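Local coordinates for putative uncharacterized protein lp_3323 (Lactobacillus plantarum, PDB 3DC7), which is of unknown function but belongs to the GDSL-like lipase/acylhydrolase family and probably hydrolyses an ester bond, at residues A[29-34]-A[202-207]. Numbering follows the deposited sequence.
Sequences DSITAN and LHPNNA. With SO4 (sulfate ion), chain D.
Ile31 and Pro204 make the tight, buried part of this contact. Their side chains cross at about a right angle, with Ile31 CG1 3.8 Å from Pro204 CD. Ile31 CG1 also lies at the edge of the His203 ring, near its plane, 4.2 Å from ND1. A weak bond from Ile31 N to Asp29 OD1 tethers this turn.

Ser30 and His203 form the more solvent-accessible side. With OG anti to the backbone N (chi1 -179°), the serine hydroxyl lies alongside the CE1–ND1 side of the ring. Ser30 CB and OG are each 3.7 Å from His203 CE1. No hydrogen bond joins the segments; Ser30 OG is 3.9 Å from His203 ND1. Leu202 CG backs one ring face. GDS and D-x-x-H are two conserved sequence blocks of SGNH hydrolases, so Ser30, Asp200 and His203 probably form the catalytic triad. Asp200 OD1 accepts the backbone N of Leu202 and of His203.

Asn206 N donates to sulfate O2 at 2.9 Å; the ion probably comes from the crystallisation liquor. Asn206 OD1 accepts from Val40 N. An alanine here would probably leave Val40 N without its acceptor, lose the weak ND2 bond to Thr39 OG1, and weaken the tie to the loop ahead of helix 42-50.

The segments join the loop after strand 24-28 to the start of helix 206-223. His209 of that helix touches both Ile31 and Pro204, and Phe89 of strand 85-89 touches Ile31.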
ATOM      1  N   ASP A  29     -22.156  -8.355  -4.181  1.00 28.49           N
ATOM      2  CA  ASP A  29     -22.971  -9.417  -3.613  1.00 29.77           C
ATOM      3  C   ASP A  29     -24.018  -8.826  -2.661  1.00 30.48           C
ATOM      4  O   ASP A  29     -24.541  -7.744  -2.928  1.00 30.51           O
ATOM      5  CB  ASP A  29     -22.093 -10.498  -2.961  1.00 30.18           C
ATOM      6  CG  ASP A  29     -20.955  -9.916  -2.098  1.00 33.72           C
ATOM      7  OD1 ASP A  29     -21.226  -9.052  -1.222  1.00 36.14           O
ATOM      8  OD2 ASP A  29     -19.782 -10.335  -2.288  1.00 36.24           O
ATOM      9  N   SER A  30     -24.337  -9.525  -1.573  1.00 31.43           N
ATOM     10  CA  SER A  30     -25.384  -9.080  -0.652  1.00 33.16           C
ATOM     11  C   SER A  30     -25.052  -7.809   0.144  1.00 33.73           C
ATOM     12  O   SER A  30     -25.959  -7.085   0.588  1.00 34.31           O
ATOM     13  CB  SER A  30     -25.717 -10.186   0.333  1.00 33.25           C
ATOM     14  OG  SER A  30     -26.743  -9.738   1.200  1.00 36.86           O
ATOM     15  N   ILE A  31     -23.759  -7.566   0.348  1.00 33.87           N
ATOM     16  CA  ILE A  31     -23.277  -6.378   1.043  1.00 34.01           C
ATOM     17  C   ILE A  31     -23.578  -5.116   0.212  1.00 34.34           C
ATOM     18  O   ILE A  31     -23.780  -4.044   0.759  1.00 34.09           O
ATOM     19  CB  ILE A  31     -21.769  -6.532   1.373  1.00 34.15           C
ATOM     20  CG1 ILE A  31     -21.546  -7.850   2.145  1.00 34.63           C
ATOM     21  CG2 ILE A  31     -21.240  -5.324   2.157  1.00 33.63           C
ATOM     22  CD1 ILE A  31     -20.079  -8.263   2.342  1.00 34.39           C
ATOM     23  N   THR A  32     -23.631  -5.278  -1.109  1.00 35.10           N
ATOM     24  CA  THR A  32     -24.037  -4.236  -2.049  1.00 35.64           C
ATOM     25  C   THR A  32     -25.544  -4.304  -2.398  1.00 36.40           C
ATOM     26  O   THR A  32     -26.177  -3.278  -2.589  1.00 36.33           O
ATOM     27  CB  THR A  32     -23.180  -4.325  -3.339  1.00 35.36           C
ATOM     28  OG1 THR A  32     -21.797  -4.191  -3.001  1.00 35.14           O
ATOM     29  CG2 THR A  32     -23.534  -3.230  -4.333  1.00 35.65           C
ATOM     30  N   ALA A  33     -26.110  -5.507  -2.477  1.00 37.68           N
ATOM     31  CA  ALA A  33     -27.507  -5.696  -2.924  1.00 39.10           C
ATOM     32  C   ALA A  33     -28.534  -4.988  -2.044  1.00 40.50           C
ATOM     33  O   ALA A  33     -28.408  -4.984  -0.816  1.00 40.58           O
ATOM     34  CB  ALA A  33     -27.844  -7.169  -3.020  1.00 38.69           C
ATOM     35  N   ASN A  34     -29.547  -4.400  -2.677  1.00 42.05           N
ATOM     36  CA  ASN A  34     -30.623  -3.709  -1.956  1.00 43.80           C
ATOM     37  C   ASN A  34     -31.383  -4.642  -0.984  1.00 44.53           C
ATOM     38  O   ASN A  34     -31.804  -4.212   0.091  1.00 44.85           O
ATOM     39  CB  ASN A  34     -31.577  -3.024  -2.952  1.00 44.06           C
ATOM     40  CG  ASN A  34     -32.727  -2.273  -2.269  1.00 45.83           C
ATOM     41  OD1 ASN A  34     -32.544  -1.611  -1.240  1.00 47.04           O
ATOM     42  ND2 ASN A  34     -33.925  -2.372  -2.854  1.00 47.28           N
ATOM     43  N   LEU A 202     -20.486 -12.349   8.952  1.00 25.67           N
ATOM     44  CA  LEU A 202     -20.227 -12.221   7.516  1.00 25.71           C
ATOM     45  C   LEU A 202     -20.707 -10.873   6.936  1.00 25.58           C
ATOM     46  O   LEU A 202     -19.929 -10.155   6.299  1.00 25.57           O
ATOM     47  CB  LEU A 202     -20.817 -13.411   6.746  1.00 25.91           C
ATOM     48  CG  LEU A 202     -20.920 -13.288   5.212  1.00 27.48           C
ATOM     49  CD1 LEU A 202     -19.575 -13.284   4.517  1.00 27.51           C
ATOM     50  CD2 LEU A 202     -21.805 -14.389   4.616  1.00 30.15           C
ATOM     51  N   HIS A 203     -21.980 -10.540   7.154  1.00 25.08           N
ATOM     52  CA  HIS A 203     -22.560  -9.313   6.620  1.00 24.99           C
ATOM     53  C   HIS A 203     -22.350  -8.172   7.594  1.00 24.27           C
ATOM     54  O   HIS A 203     -22.602  -8.331   8.774  1.00 24.19           O
ATOM     55  CB  HIS A 203     -24.064  -9.478   6.364  1.00 25.35           C
ATOM     56  CG  HIS A 203     -24.395 -10.590   5.425  1.00 25.58           C
ATOM     57  ND1 HIS A 203     -24.208 -10.494   4.065  1.00 27.67           N
ATOM     58  CD2 HIS A 203     -24.893 -11.827   5.651  1.00 26.25           C
ATOM     59  CE1 HIS A 203     -24.572 -11.631   3.493  1.00 28.67           C
ATOM     60  NE2 HIS A 203     -24.993 -12.455   4.436  1.00 28.00           N
ATOM     61  N   PRO A 204     -21.879  -7.015   7.103  1.00 24.08           N
ATOM     62  CA  PRO A 204     -21.840  -5.847   7.971  1.00 23.78           C
ATOM     63  C   PRO A 204     -23.248  -5.423   8.352  1.00 23.57           C
ATOM     64  O   PRO A 204     -24.172  -5.568   7.551  1.00 23.94           O
ATOM     65  CB  PRO A 204     -21.189  -4.773   7.089  1.00 24.13           C
ATOM     66  CG  PRO A 204     -20.481  -5.496   6.033  1.00 23.54           C
ATOM     67  CD  PRO A 204     -21.324  -6.721   5.771  1.00 23.86           C
ATOM     68  N   ASN A 205     -23.423  -4.956   9.581  1.00 23.27           N
ATOM     69  CA  ASN A 205     -24.663  -4.295   9.954  1.00 23.49           C
ATOM     70  C   ASN A 205     -24.587  -2.804   9.549  1.00 23.50           C
ATOM     71  O   ASN A 205     -23.684  -2.412   8.811  1.00 23.19           O
ATOM     72  CB  ASN A 205     -24.935  -4.494  11.451  1.00 23.84           C
ATOM     73  CG  ASN A 205     -23.867  -3.860  12.324  1.00 23.96           C
ATOM     74  OD1 ASN A 205     -23.091  -3.024  11.859  1.00 25.05           O
ATOM     75  ND2 ASN A 205     -23.816  -4.259  13.592  1.00 22.83           N
ATOM     76  N   ASN A 206     -25.509  -1.974  10.024  1.00 23.25           N
ATOM     77  CA  ASN A 206     -25.470  -0.546   9.706  1.00 23.29           C
ATOM     78  C   ASN A 206     -24.234   0.190  10.207  1.00 22.81           C
ATOM     79  O   ASN A 206     -23.715   1.071   9.516  1.00 22.37           O
ATOM     80  CB  ASN A 206     -26.720   0.177  10.210  1.00 23.88           C
ATOM     81  CG  ASN A 206     -27.955  -0.156   9.399  1.00 25.10           C
ATOM     82  OD1 ASN A 206     -27.901  -0.861   8.388  1.00 25.78           O
ATOM     83  ND2 ASN A 206     -29.080   0.368   9.835  1.00 28.91           N
ATOM     84  N   ALA A 207     -23.770  -0.162  11.407  1.00 22.27           N
ATOM     85  CA  ALA A 207     -22.532   0.423  11.948  1.00 22.52           C
ATOM     86  C   ALA A 207     -21.314   0.044  11.097  1.00 21.85           C
ATOM     87  O   ALA A 207     -20.407   0.855  10.886  1.00 22.39           O
ATOM     88  CB  ALA A 207     -22.329   0.006  13.420  1.00 21.94           C
TER
HETATM   89  S   SO4 D 233     -28.727  -2.923  11.766  1.00 73.13           S
HETATM   90  O1  SO4 D 233     -28.013  -1.928  12.562  1.00 72.89           O
HETATM   91  O2  SO4 D 233     -27.870  -3.494  10.727  1.00 72.17           O
HETATM   92  O3  SO4 D 233     -29.180  -3.973  12.682  1.00 72.88           O
HETATM   93  O4  SO4 D 233     -29.871  -2.298  11.098  1.00 73.20           O